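Local coordinates for protein cellulase IBT99 (Metagenomes, PDB 6WBT) that probably hydrolyses 6-phospho-alpha-glucosides as a family 4 glycoside hydrolase, using bound NAD and a manganese ion, at residues K3-T17 / E74-M86. Numbering follows the deposited sequence.
Sequences KELKIVICGGGSTYT and EAFTDADYIMAQM. With NAD (nicotinamide-adenine-dinucleotide), chain G.
Lys6 runs fully extended to the C-terminal end of helix 72-76, where its NZ lies among the carbonyls of Glu74, Ala75 and Thr77. The bond to Glu74 O is weak. The same lysine makes a cation-pi contact with Trp37. The ring of Phe76 turns an edge to Cys10 SG and meets Val8 CG1 obliquely. Asp80 then holds the start of the strand pair. Its OD2 takes Lys6 N on the anti lone pair at 2.9 Å, while OD1 forms a salt bridge with Lys3 NZ at 3.3 Å. Replacing Asp80 with an alanine would probably leave Lys6 N without this acceptor and Lys3 without its charged mate. From Tyr81 the chain runs parallel to strand 5-10, at 20°. Val8 bonds strand 81-84 through both its backbone groups: its N donates to Tyr81 O at 2.9 Å, and its O accepts from Met83 N at 2.8 Å. On the face shared with helix 321-334, Leu5 CD1 and Ile7 CD1 pack against Tyr81. The bent chain of selenomethionine Met83 brings CE to Ile7 CG2 and Ile9 CG1. Gln85 N reaches Cys10 O at 3.0 Å. With CG between its backbone N and carbonyl carbon (chi1 53°), Gln85 sends NE2 to Gly11 O, 3.2 Å away and above the carbonyl plane; its OE1 is hydrogen-bonded to Tyr147 OH. Met86 CE touches Cys10 SG at 3.7 Å beside the adenine. This is the Rossmann arrangement, with a glycine-rich turn after the first strand. Thr15 N and OG1 bind NAD O1N; Ser14 OG to O1N and Met86 O to O3D are doubtfully short. The loops after the two strands thus probably hold the nicotinamide-side phosphate and ribose.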
loop_
_atom_site.group_PDB
_atom_site.type_symbol
_atom_site.label_atom_id
_atom_site.label_comp_id
_atom_site.label_asym_id
_atom_site.label_seq_id
_atom_site.Cartn_x
_atom_site.Cartn_y
_atom_site.Cartn_z
ATOM N N LYS A 3 -41.760 -12.068 -8.875
ATOM C CA LYS A 3 -42.402 -11.054 -8.052
ATOM C C LYS A 3 -42.691 -9.812 -8.885
ATOM O O LYS A 3 -41.851 -9.373 -9.677
ATOM C CB LYS A 3 -41.528 -10.677 -6.852
ATOM C CG LYS A 3 -42.097 -9.540 -6.014
ATOM C CD LYS A 3 -41.096 -9.032 -4.991
ATOM C CE LYS A 3 -41.640 -7.816 -4.258
ATOM N NZ LYS A 3 -40.669 -7.274 -3.269
ATOM N N GLU A 4 -43.884 -9.253 -8.701
ATOM C CA GLU A 4 -44.246 -8.013 -9.373
ATOM C C GLU A 4 -43.470 -6.851 -8.763
ATOM O O GLU A 4 -43.388 -6.722 -7.538
ATOM C CB GLU A 4 -45.750 -7.780 -9.255
ATOM C CG GLU A 4 -46.577 -9.048 -9.380
ATOM C CD GLU A 4 -48.042 -8.823 -9.064
ATOM O OE1 GLU A 4 -48.782 -8.359 -9.957
ATOM O OE2 GLU A 4 -48.451 -9.103 -7.918
ATOM N N LEU A 5 -42.902 -6.004 -9.617
ATOM C CA LEU A 5 -41.976 -4.964 -9.192
ATOM C C LEU A 5 -42.595 -3.581 -9.342
ATOM O O LEU A 5 -43.331 -3.317 -10.299
ATOM C CB LEU A 5 -40.677 -5.032 -9.998
ATOM C CG LEU A 5 -39.881 -6.332 -9.884
ATOM C CD1 LEU A 5 -38.728 -6.329 -10.866
ATOM C CD2 LEU A 5 -39.376 -6.526 -8.464
ATOM N N LYS A 6 -42.283 -2.699 -8.393
ATOM C CA LYS A 6 -42.688 -1.299 -8.441
ATOM C C LYS A 6 -41.486 -0.473 -8.886
ATOM O O LYS A 6 -40.545 -0.266 -8.111
ATOM C CB LYS A 6 -43.205 -0.832 -7.082
ATOM C CG LYS A 6 -43.475 0.663 -6.999
ATOM C CD LYS A 6 -43.930 1.068 -5.605
ATOM C CE LYS A 6 -44.100 2.575 -5.496
ATOM N NZ LYS A 6 -44.594 2.986 -4.152
ATOM N N ILE A 7 -41.514 -0.007 -10.132
ATOM C CA ILE A 7 -40.416 0.754 -10.716
ATOM C C ILE A 7 -40.728 2.237 -10.581
ATOM O O ILE A 7 -41.822 2.686 -10.947
ATOM C CB ILE A 7 -40.192 0.369 -12.188
ATOM C CG1 ILE A 7 -40.212 -1.152 -12.353
ATOM C CG2 ILE A 7 -38.876 0.939 -12.690
ATOM C CD1 ILE A 7 -39.119 -1.869 -11.590
ATOM N N VAL A 8 -39.770 2.999 -10.059
ATOM C CA VAL A 8 -39.924 4.431 -9.837
ATOM C C VAL A 8 -38.841 5.159 -10.619
ATOM O O VAL A 8 -37.658 4.814 -10.520
ATOM C CB VAL A 8 -39.848 4.787 -8.341
ATOM C CG1 VAL A 8 -40.034 6.284 -8.141
ATOM C CG2 VAL A 8 -40.888 4.005 -7.558
ATOM N N ILE A 9 -39.246 6.162 -11.392
ATOM C CA ILE A 9 -38.323 6.998 -12.150
ATOM C C ILE A 9 -38.202 8.317 -11.396
ATOM O O ILE A 9 -39.057 9.200 -11.517
ATOM C CB ILE A 9 -38.795 7.206 -13.591
ATOM C CG1 ILE A 9 -38.895 5.864 -14.316
ATOM C CG2 ILE A 9 -37.851 8.142 -14.330
ATOM C CD1 ILE A 9 -39.295 5.984 -15.768
ATOM N N CYS A 10 -37.140 8.451 -10.606
ATOM C CA CYS A 10 -36.885 9.675 -9.850
ATOM C C CYS A 10 -36.466 10.768 -10.823
ATOM O O CYS A 10 -35.330 10.794 -11.300
ATOM C CB CYS A 10 -35.816 9.436 -8.790
ATOM S SG CYS A 10 -35.490 10.861 -7.728
ATOM N N GLY A 11 -37.388 11.679 -11.119
ATOM C CA GLY A 11 -37.144 12.706 -12.112
ATOM C C GLY A 11 -37.936 12.458 -13.377
ATOM O O GLY A 11 -37.383 12.474 -14.481
ATOM N N GLY A 12 -39.241 12.223 -13.223
ATOM C CA GLY A 12 -40.092 11.913 -14.358
ATOM C C GLY A 12 -40.239 13.041 -15.355
ATOM O O GLY A 12 -40.668 12.801 -16.489
ATOM N N GLY A 13 -39.894 14.266 -14.963
ATOM C CA GLY A 13 -39.965 15.395 -15.868
ATOM C C GLY A 13 -38.698 15.590 -16.674
ATOM O O GLY A 13 -38.380 16.710 -17.084
ATOM N N SER A 14 -37.965 14.505 -16.901
ATOM C CA SER A 14 -36.721 14.545 -17.653
ATOM C C SER A 14 -36.996 14.351 -19.136
ATOM O O SER A 14 -37.997 13.742 -19.526
ATOM C CB SER A 14 -35.752 13.466 -17.162
ATOM O OG SER A 14 -34.661 13.324 -18.054
ATOM N N THR A 15 -36.095 14.879 -19.966
ATOM C CA THR A 15 -36.216 14.697 -21.408
ATOM C C THR A 15 -35.924 13.263 -21.834
ATOM O O THR A 15 -36.294 12.872 -22.946
ATOM C CB THR A 15 -35.282 15.658 -22.145
ATOM O OG1 THR A 15 -33.925 15.389 -21.773
ATOM C CG2 THR A 15 -35.622 17.099 -21.795
ATOM N N TYR A 16 -35.276 12.477 -20.979
ATOM C CA TYR A 16 -35.005 11.075 -21.261
ATOM C C TYR A 16 -36.067 10.143 -20.697
ATOM O O TYR A 16 -35.960 8.926 -20.878
ATOM C CB TYR A 16 -33.633 10.678 -20.705
ATOM C CG TYR A 16 -32.479 11.466 -21.282
ATOM C CD1 TYR A 16 -31.902 12.509 -20.570
ATOM C CD2 TYR A 16 -31.968 11.166 -22.538
ATOM C CE1 TYR A 16 -30.847 13.232 -21.093
ATOM C CE2 TYR A 16 -30.911 11.884 -23.069
ATOM C CZ TYR A 16 -30.356 12.916 -22.342
ATOM O OH TYR A 16 -29.305 13.633 -22.866
ATOM N N THR A 17 -37.082 10.679 -20.017
ATOM C CA THR A 17 -38.109 9.825 -19.422
ATOM C C THR A 17 -38.913 9.052 -20.462
ATOM O O THR A 17 -39.064 7.829 -20.302
ATOM C CB THR A 17 -39.017 10.662 -18.512
ATOM O OG1 THR A 17 -38.237 11.249 -17.464
ATOM C CG2 THR A 17 -40.107 9.795 -17.900
ATOM N N GLU A 74 -45.316 8.531 -0.974
ATOM C CA GLU A 74 -46.150 7.756 -1.885
ATOM C C GLU A 74 -45.337 7.195 -3.045
ATOM O O GLU A 74 -45.650 6.114 -3.556
ATOM C CB GLU A 74 -47.299 8.619 -2.410
ATOM C CG GLU A 74 -48.264 7.883 -3.329
ATOM C CD GLU A 74 -49.393 8.768 -3.819
ATOM O OE1 GLU A 74 -50.020 8.423 -4.844
ATOM O OE2 GLU A 74 -49.655 9.809 -3.180
ATOM N N ALA A 75 -44.286 7.902 -3.461
ATOM C CA ALA A 75 -43.501 7.464 -4.610
ATOM C C ALA A 75 -42.543 6.337 -4.250
ATOM O O ALA A 75 -42.351 5.408 -5.044
ATOM C CB ALA A 75 -42.729 8.644 -5.199
ATOM N N PHE A 76 -41.936 6.392 -3.067
ATOM C CA PHE A 76 -40.869 5.470 -2.706
ATOM C C PHE A 76 -41.305 4.375 -1.741
ATOM O O PHE A 76 -40.470 3.556 -1.350
ATOM C CB PHE A 76 -39.687 6.241 -2.106
ATOM C CG PHE A 76 -39.061 7.221 -3.056
ATOM C CD1 PHE A 76 -38.411 6.780 -4.197
ATOM C CD2 PHE A 76 -39.115 8.582 -2.806
ATOM C CE1 PHE A 76 -37.835 7.679 -5.073
ATOM C CE2 PHE A 76 -38.540 9.486 -3.678
ATOM C CZ PHE A 76 -37.899 9.034 -4.813
ATOM N N THR A 77 -42.576 4.332 -1.348
ATOM C CA THR A 77 -43.038 3.266 -0.468
ATOM C C THR A 77 -43.061 1.940 -1.218
ATOM O O THR A 77 -43.664 1.832 -2.290
ATOM C CB THR A 77 -44.430 3.579 0.080
ATOM O OG1 THR A 77 -44.358 4.718 0.946
ATOM C CG2 THR A 77 -44.976 2.391 0.859
ATOM N N ASP A 78 -42.394 0.932 -0.649
ATOM C CA ASP A 78 -42.316 -0.405 -1.237
ATOM C C ASP A 78 -41.721 -0.370 -2.644
ATOM O O ASP A 78 -42.041 -1.209 -3.489
ATOM C CB ASP A 78 -43.690 -1.087 -1.249
ATOM C CG ASP A 78 -43.591 -2.594 -1.372
ATOM O OD1 ASP A 78 -42.486 -3.137 -1.165
ATOM O OD2 ASP A 78 -44.618 -3.234 -1.685
ATOM N N ALA A 79 -40.851 0.603 -2.904
ATOM C CA ALA A 79 -40.205 0.704 -4.204
ATOM C C ALA A 79 -39.184 -0.415 -4.374
ATOM O O ALA A 79 -38.360 -0.659 -3.488
ATOM C CB ALA A 79 -39.531 2.065 -4.359
ATOM N N ASP A 80 -39.242 -1.093 -5.518
ATOM C CA ASP A 80 -38.328 -2.180 -5.846
ATOM C C ASP A 80 -37.115 -1.722 -6.643
ATOM O O ASP A 80 -36.007 -2.208 -6.402
ATOM C CB ASP A 80 -39.064 -3.273 -6.629
ATOM C CG ASP A 80 -40.018 -4.065 -5.759
ATOM O OD1 ASP A 80 -39.585 -4.547 -4.692
ATOM O OD2 ASP A 80 -41.197 -4.204 -6.141
ATOM N N TYR A 81 -37.292 -0.805 -7.593
ATOM C CA TYR A 81 -36.180 -0.303 -8.391
ATOM C C TYR A 81 -36.403 1.170 -8.684
ATOM O O TYR A 81 -37.446 1.547 -9.225
ATOM C CB TYR A 81 -36.024 -1.100 -9.689
ATOM C CG TYR A 81 -35.480 -2.492 -9.462
ATOM C CD1 TYR A 81 -36.332 -3.583 -9.349
ATOM C CD2 TYR A 81 -34.114 -2.712 -9.341
ATOM C CE1 TYR A 81 -35.838 -4.854 -9.132
ATOM C CE2 TYR A 81 -33.611 -3.980 -9.125
ATOM C CZ TYR A 81 -34.477 -5.047 -9.020
ATOM O OH TYR A 81 -33.976 -6.309 -8.804
ATOM N N ILE A 82 -35.421 1.995 -8.332
ATOM C CA ILE A 82 -35.494 3.441 -8.502
ATOM C C ILE A 82 -34.460 3.844 -9.542
ATOM O O ILE A 82 -33.253 3.668 -9.333
ATOM C CB ILE A 82 -35.258 4.186 -7.178
ATOM C CG1 ILE A 82 -36.318 3.803 -6.138
ATOM C CG2 ILE A 82 -35.258 5.690 -7.409
ATOM C CD1 ILE A 82 -35.943 2.615 -5.269
HETATM N N MSE A 83 -34.930 4.384 -10.661
HETATM C CA MSE A 83 -34.035 4.869 -11.703
HETATM C C MSE A 83 -33.932 6.389 -11.642
HETATM O O MSE A 83 -34.843 7.103 -12.059
HETATM C CB MSE A 83 -34.514 4.411 -13.083
HETATM C CG MSE A 83 -34.464 2.902 -13.276
HETATM SE SE MSE A 83 -34.966 2.331 -15.073
HETATM C CE MSE A 83 -36.825 2.917 -15.074
ATOM N N ALA A 84 -32.812 6.874 -11.111
ATOM C CA ALA A 84 -32.617 8.297 -10.868
ATOM C C ALA A 84 -32.083 8.983 -12.117
ATOM O O ALA A 84 -31.102 8.530 -12.715
ATOM C CB ALA A 84 -31.657 8.514 -9.697
ATOM N N GLN A 85 -32.730 10.077 -12.504
ATOM C CA GLN A 85 -32.277 10.888 -13.628
ATOM C C GLN A 85 -32.576 12.358 -13.334
ATOM O O GLN A 85 -33.106 13.092 -14.168
ATOM C CB GLN A 85 -32.923 10.427 -14.934
ATOM C CG GLN A 85 -34.440 10.341 -14.896
ATOM C CD GLN A 85 -35.026 9.894 -16.220
ATOM O OE1 GLN A 85 -34.345 9.271 -17.035
ATOM N NE2 GLN A 85 -36.295 10.215 -16.444
HETATM N N MSE A 86 -32.231 12.799 -12.129
HETATM C CA MSE A 86 -32.486 14.172 -11.713
HETATM C C MSE A 86 -31.455 15.132 -12.293
HETATM O O MSE A 86 -30.337 14.738 -12.625
HETATM C CB MSE A 86 -32.486 14.276 -10.186
HETATM C CG MSE A 86 -31.119 14.056 -9.552
HETATM SE SE MSE A 86 -31.127 14.250 -7.612
HETATM C CE MSE A 86 -32.326 12.780 -7.165
HETATM P PA NAD G . -34.092 17.809 -17.372
HETATM O O1A NAD G . -33.661 19.100 -16.760
HETATM O O2A NAD G . -34.788 17.856 -18.692
HETATM O O5B NAD G . -35.001 17.012 -16.314
HETATM C C5B NAD G . -34.475 16.734 -14.987
HETATM C C4B NAD G . -35.623 16.476 -14.041
HETATM O O4B NAD G . -35.113 16.256 -12.699
HETATM C C3B NAD G . -36.657 17.607 -13.909
HETATM O O3B NAD G . -37.968 17.073 -14.038
HETATM C C2B NAD G . -36.427 18.118 -12.482
HETATM O O2B NAD G . -37.547 18.760 -11.911
HETATM C C1B NAD G . -36.034 16.819 -11.796
HETATM N N9A NAD G . -35.391 16.997 -10.498
HETATM C C8A NAD G . -34.526 18.000 -10.140
HETATM N N7A NAD G . -34.110 17.914 -8.902
HETATM C C5A NAD G . -34.748 16.789 -8.402
HETATM C C6A NAD G . -34.722 16.170 -7.138
HETATM N N6A NAD G . -34.005 16.617 -6.112
HETATM N N1A NAD G . -35.480 15.060 -6.970
HETATM C C2A NAD G . -36.201 14.616 -8.007
HETATM N N3A NAD G . -36.303 15.114 -9.236
HETATM C C4A NAD G . -35.544 16.214 -9.376
HETATM O O3 NAD G . -32.817 16.845 -17.503
HETATM P PN NAD G . -32.305 15.882 -18.680
HETATM O O1N NAD G . -33.420 14.979 -19.087
HETATM O O2N NAD G . -31.640 16.711 -19.728
HETATM O O5D NAD G . -31.197 15.035 -17.891
HETATM C C5D NAD G . -31.602 14.361 -16.674
HETATM C C4D NAD G . -30.377 13.853 -15.956
HETATM O O4D NAD G . -29.815 12.750 -16.703
HETATM C C3D NAD G . -29.227 14.859 -15.804
HETATM O O3D NAD G . -28.710 14.800 -14.482
HETATM C C2D NAD G . -28.219 14.315 -16.821
HETATM O O2D NAD G . -26.885 14.758 -16.629
HETATM C C1D NAD G . -28.402 12.818 -16.610
HETATM N N1N NAD G . -27.807 12.010 -17.712
HETATM C C2N NAD G . -26.650 11.311 -17.494
HETATM C C3N NAD G . -26.066 10.575 -18.513
HETATM C C7N NAD G . -24.824 9.783 -18.191
HETATM O O7N NAD G . -23.946 9.665 -19.041
HETATM N N7N NAD G . -24.750 9.211 -16.997
HETATM C C4N NAD G . -26.654 10.581 -19.774
HETATM C C5N NAD G . -27.838 11.259 -19.970
HETATM C C6N NAD G . -28.399 11.964 -18.928
#